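Local coordinates for DegV domain-containing protein Cgl2349/cg2579 (Corynebacterium glutamicum, PDB 3EGL) that binds long-chain fatty acids such as palmitate and may take part in lipid transport or fatty acid metabolism, at residues 138-143 / 196-201. Residues are numbered along the deposited sequence; the frame is centred on the assembly and turned at random.
Sequences ETWIYL and VELAQI. With PLM (palmitic acid), chain D.
With CG anti to its own carbonyl carbon (chi1 -64°) and the ring turned about crosswise (chi2 -86°), Trp140 extends its indole from strand 137-142 to helix 196-203, where Leu198 and Ala199 receive it. A like first torsion (chi1 -61°) lets Leu198 bring CD1 to 3.8 Å from Trp140 NE1, while Leu198 CB lies 4.1 Å from Trp140 CZ2. The six-membered ring reaches the next residue: Trp140 CH2 stands 3.9 Å from Ala199 CA, close to the helix backbone itself, and Trp140 CZ3 is 4.1 Å from Ala199 CB. Both helix residues meet the indole obliquely. Within the strand, Glu138 CB rests 3.6 Å above the ring plane, toward the rim, and the Glu138 carboxylate forms salt bridges with Arg173 of the adjoining strand and Arg202 of the same helix. Thr139 and Ile141, which flank Trp140, point to the other side of the sheet, where Ile141 CD1 approaches palmitate CD at 3.2 Å and Thr139 CG2 meets palmitate CG at 3.5 Å. The strand thus has helix 196-203 on one side and the lipid tail on the other, within the alpha-beta-alpha sandwich. No hydrogen bond crosses between the two segments, so dispersion and fit of shape between the indole, Leu198 and Ala199 make up the contact, and the nearby Glu138-Arg202 salt bridge adds a polar link between the same strand and helix.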
ATOM      1  N   GLU A 138       4.164   8.370  -3.178  1.00 26.26           N
ATOM      2  CA  GLU A 138       4.725   7.623  -4.280  1.00 26.42           C
ATOM      3  C   GLU A 138       5.065   6.258  -3.736  1.00 26.39           C
ATOM      4  O   GLU A 138       5.316   6.096  -2.554  1.00 25.79           O
ATOM      5  CB  GLU A 138       6.000   8.279  -4.824  1.00 26.02           C
ATOM      6  CG  GLU A 138       5.891   9.750  -5.289  1.00 27.80           C
ATOM      7  CD  GLU A 138       5.135   9.917  -6.603  1.00 29.16           C
ATOM      8  OE1 GLU A 138       4.864   8.888  -7.248  1.00 27.96           O
ATOM      9  OE2 GLU A 138       4.807  11.068  -6.988  1.00 30.94           O
ATOM     10  N   THR A 139       5.089   5.275  -4.626  1.00 27.70           N
ATOM     11  CA  THR A 139       5.440   3.901  -4.264  1.00 27.61           C
ATOM     12  C   THR A 139       6.392   3.369  -5.323  1.00 27.71           C
ATOM     13  O   THR A 139       6.028   3.272  -6.511  1.00 26.91           O
ATOM     14  CB  THR A 139       4.153   3.000  -4.129  1.00 27.60           C
ATOM     15  OG1 THR A 139       3.336   3.497  -3.056  1.00 28.26           O
ATOM     16  CG2 THR A 139       4.489   1.534  -3.838  1.00 26.70           C
ATOM     17  N   TRP A 140       7.600   3.029  -4.880  1.00 27.26           N
ATOM     18  CA  TRP A 140       8.577   2.358  -5.720  1.00 27.98           C
ATOM     19  C   TRP A 140       8.866   0.964  -5.179  1.00 28.61           C
ATOM     20  O   TRP A 140       8.748   0.734  -3.973  1.00 29.57           O
ATOM     21  CB  TRP A 140       9.898   3.130  -5.774  1.00 27.15           C
ATOM     22  CG  TRP A 140       9.851   4.492  -6.395  1.00 27.47           C
ATOM     23  CD1 TRP A 140       9.957   4.778  -7.709  1.00 27.21           C
ATOM     24  CD2 TRP A 140       9.734   5.770  -5.716  1.00 27.80           C
ATOM     25  NE1 TRP A 140       9.925   6.139  -7.908  1.00 26.87           N
ATOM     26  CE2 TRP A 140       9.790   6.775  -6.708  1.00 25.48           C
ATOM     27  CE3 TRP A 140       9.603   6.159  -4.371  1.00 25.95           C
ATOM     28  CZ2 TRP A 140       9.719   8.151  -6.410  1.00 23.82           C
ATOM     29  CZ3 TRP A 140       9.542   7.536  -4.078  1.00 24.52           C
ATOM     30  CH2 TRP A 140       9.583   8.504  -5.104  1.00 23.27           C
ATOM     31  N   ILE A 141       9.247   0.039  -6.064  1.00 28.74           N
ATOM     32  CA  ILE A 141       9.618  -1.331  -5.651  1.00 28.96           C
ATOM     33  C   ILE A 141      10.857  -1.767  -6.405  1.00 28.19           C
ATOM     34  O   ILE A 141      10.951  -1.623  -7.639  1.00 27.31           O
ATOM     35  CB  ILE A 141       8.511  -2.393  -5.944  1.00 30.00           C
ATOM     36  CG1 ILE A 141       7.133  -1.855  -5.606  1.00 32.84           C
ATOM     37  CG2 ILE A 141       8.736  -3.730  -5.140  1.00 30.10           C
ATOM     38  CD1 ILE A 141       6.038  -2.672  -6.281  1.00 37.35           C
ATOM     39  N   TYR A 142      11.812  -2.263  -5.628  1.00 27.53           N
ATOM     40  CA  TYR A 142      12.994  -2.924  -6.126  1.00 26.89           C
ATOM     41  C   TYR A 142      12.692  -4.406  -6.134  1.00 27.51           C
ATOM     42  O   TYR A 142      12.283  -4.993  -5.096  1.00 26.72           O
ATOM     43  CB  TYR A 142      14.209  -2.691  -5.213  1.00 26.57           C
ATOM     44  CG  TYR A 142      15.364  -3.651  -5.490  1.00 26.30           C
ATOM     45  CD1 TYR A 142      16.168  -3.506  -6.638  1.00 26.53           C
ATOM     46  CD2 TYR A 142      15.631  -4.727  -4.632  1.00 27.15           C
ATOM     47  CE1 TYR A 142      17.222  -4.391  -6.913  1.00 27.06           C
ATOM     48  CE2 TYR A 142      16.691  -5.636  -4.902  1.00 26.82           C
ATOM     49  CZ  TYR A 142      17.470  -5.449  -6.046  1.00 28.55           C
ATOM     50  OH  TYR A 142      18.499  -6.303  -6.314  1.00 29.89           O
ATOM     51  N   LEU A 143      12.907  -5.000  -7.309  1.00 27.57           N
ATOM     52  CA  LEU A 143      12.770  -6.428  -7.483  1.00 28.04           C
ATOM     53  C   LEU A 143      14.135  -7.043  -7.625  1.00 27.49           C
ATOM     54  O   LEU A 143      14.942  -6.652  -8.467  1.00 28.01           O
ATOM     55  CB  LEU A 143      11.869  -6.756  -8.695  1.00 28.18           C
ATOM     56  CG  LEU A 143      10.508  -6.079  -8.499  1.00 29.58           C
ATOM     57  CD1 LEU A 143       9.681  -6.078  -9.764  1.00 32.27           C
ATOM     58  CD2 LEU A 143       9.731  -6.705  -7.343  1.00 28.68           C
ATOM     59  N   VAL A 196      17.089   6.193  -4.754  1.00 29.00           N
ATOM     60  CA  VAL A 196      17.474   7.343  -3.916  1.00 28.50           C
ATOM     61  C   VAL A 196      17.397   8.626  -4.750  1.00 28.73           C
ATOM     62  O   VAL A 196      16.793   9.614  -4.322  1.00 29.50           O
ATOM     63  CB  VAL A 196      18.891   7.163  -3.243  1.00 28.51           C
ATOM     64  CG1 VAL A 196      19.300   8.409  -2.452  1.00 26.31           C
ATOM     65  CG2 VAL A 196      18.921   5.929  -2.338  1.00 25.96           C
ATOM     66  N   GLU A 197      17.934   8.574  -5.965  1.00 28.83           N
ATOM     67  CA  GLU A 197      17.869   9.694  -6.902  1.00 30.20           C
ATOM     68  C   GLU A 197      16.439  10.200  -7.137  1.00 29.89           C
ATOM     69  O   GLU A 197      16.166  11.386  -6.935  1.00 29.80           O
ATOM     70  CB  GLU A 197      18.550   9.351  -8.227  1.00 31.17           C
ATOM     71  CG  GLU A 197      18.932  10.571  -9.050  1.00 35.58           C
ATOM     72  CD  GLU A 197      19.697  10.232 -10.327  1.00 43.58           C
ATOM     73  OE1 GLU A 197      20.632   9.383 -10.306  1.00 45.92           O
ATOM     74  OE2 GLU A 197      19.372  10.848 -11.368  1.00 48.55           O
ATOM     75  N   LEU A 198      15.536   9.303  -7.527  1.00 29.27           N
ATOM     76  CA  LEU A 198      14.140   9.657  -7.768  1.00 29.46           C
ATOM     77  C   LEU A 198      13.451  10.260  -6.540  1.00 29.66           C
ATOM     78  O   LEU A 198      12.742  11.283  -6.663  1.00 29.36           O
ATOM     79  CB  LEU A 198      13.339   8.440  -8.301  1.00 29.10           C
ATOM     80  CG  LEU A 198      13.807   7.831  -9.652  1.00 29.44           C
ATOM     81  CD1 LEU A 198      13.182   6.473  -9.877  1.00 26.67           C
ATOM     82  CD2 LEU A 198      13.587   8.782 -10.910  1.00 26.16           C
ATOM     83  N   ALA A 199      13.657   9.647  -5.365  1.00 29.22           N
ATOM     84  CA  ALA A 199      12.985  10.144  -4.148  1.00 29.52           C
ATOM     85  C   ALA A 199      13.515  11.524  -3.788  1.00 29.85           C
ATOM     86  O   ALA A 199      12.749  12.425  -3.443  1.00 29.88           O
ATOM     87  CB  ALA A 199      13.180   9.187  -2.976  1.00 29.30           C
ATOM     88  N   GLN A 200      14.830  11.680  -3.917  1.00 29.97           N
ATOM     89  CA  GLN A 200      15.461  12.957  -3.696  1.00 30.80           C
ATOM     90  C   GLN A 200      14.915  14.054  -4.600  1.00 30.27           C
ATOM     91  O   GLN A 200      14.552  15.113  -4.106  1.00 29.80           O
ATOM     92  CB  GLN A 200      16.983  12.853  -3.798  1.00 31.13           C
ATOM     93  CG  GLN A 200      17.631  14.038  -3.170  1.00 34.79           C
ATOM     94  CD  GLN A 200      19.141  13.975  -3.141  1.00 41.55           C
ATOM     95  OE1 GLN A 200      19.727  12.925  -2.854  1.00 44.60           O
ATOM     96  NE2 GLN A 200      19.793  15.119  -3.414  1.00 42.91           N
ATOM     97  N   ILE A 201      14.838  13.818  -5.911  1.00 30.73           N
ATOM     98  CA  ILE A 201      14.213  14.816  -6.805  1.00 30.98           C
ATOM     99  C   ILE A 201      12.792  15.144  -6.314  1.00 30.79           C
ATOM    100  O   ILE A 201      12.414  16.302  -6.280  1.00 31.05           O
ATOM    101  CB  ILE A 201      14.067  14.324  -8.288  1.00 31.31           C
ATOM    102  CG1 ILE A 201      15.339  13.607  -8.819  1.00 32.58           C
ATOM    103  CG2 ILE A 201      13.561  15.440  -9.198  1.00 28.81           C
ATOM    104  CD1 ILE A 201      16.522  14.415  -9.035  1.00 30.77           C
TER
HETATM  105  C1  PLM D 275      -5.203 -10.360  -5.323  1.00 33.86           C
HETATM  106  O1  PLM D 275      -5.975  -9.553  -5.870  1.00 34.50           O
HETATM  107  O2  PLM D 275      -5.060 -11.478  -5.845  1.00 35.94           O
HETATM  108  C2  PLM D 275      -4.421 -10.028  -4.087  1.00 32.48           C
HETATM  109  C3  PLM D 275      -3.442  -8.907  -4.426  1.00 32.61           C
HETATM  110  C4  PLM D 275      -2.203  -9.310  -5.184  1.00 29.76           C
HETATM  111  C5  PLM D 275      -1.661  -8.019  -5.794  1.00 29.72           C
HETATM  112  C6  PLM D 275      -0.317  -8.205  -6.450  1.00 29.49           C
HETATM  113  C7  PLM D 275       0.106  -6.887  -7.059  1.00 33.51           C
HETATM  114  C8  PLM D 275       1.604  -6.796  -7.388  1.00 35.50           C
HETATM  115  C9  PLM D 275       2.424  -6.607  -6.110  1.00 39.16           C
HETATM  116  CA  PLM D 275       3.789  -5.955  -6.373  1.00 42.05           C
HETATM  117  CB  PLM D 275       4.782  -6.185  -5.240  1.00 42.46           C
HETATM  118  CC  PLM D 275       4.394  -5.629  -3.861  1.00 43.38           C
HETATM  119  CD  PLM D 275       4.923  -4.216  -3.679  1.00 43.65           C
HETATM  120  CE  PLM D 275       5.165  -3.854  -2.227  1.00 41.57           C
HETATM  121  CF  PLM D 275       4.174  -2.786  -1.755  1.00 41.04           C
HETATM  122  CG  PLM D 275       4.694  -1.353  -1.855  1.00 36.32           C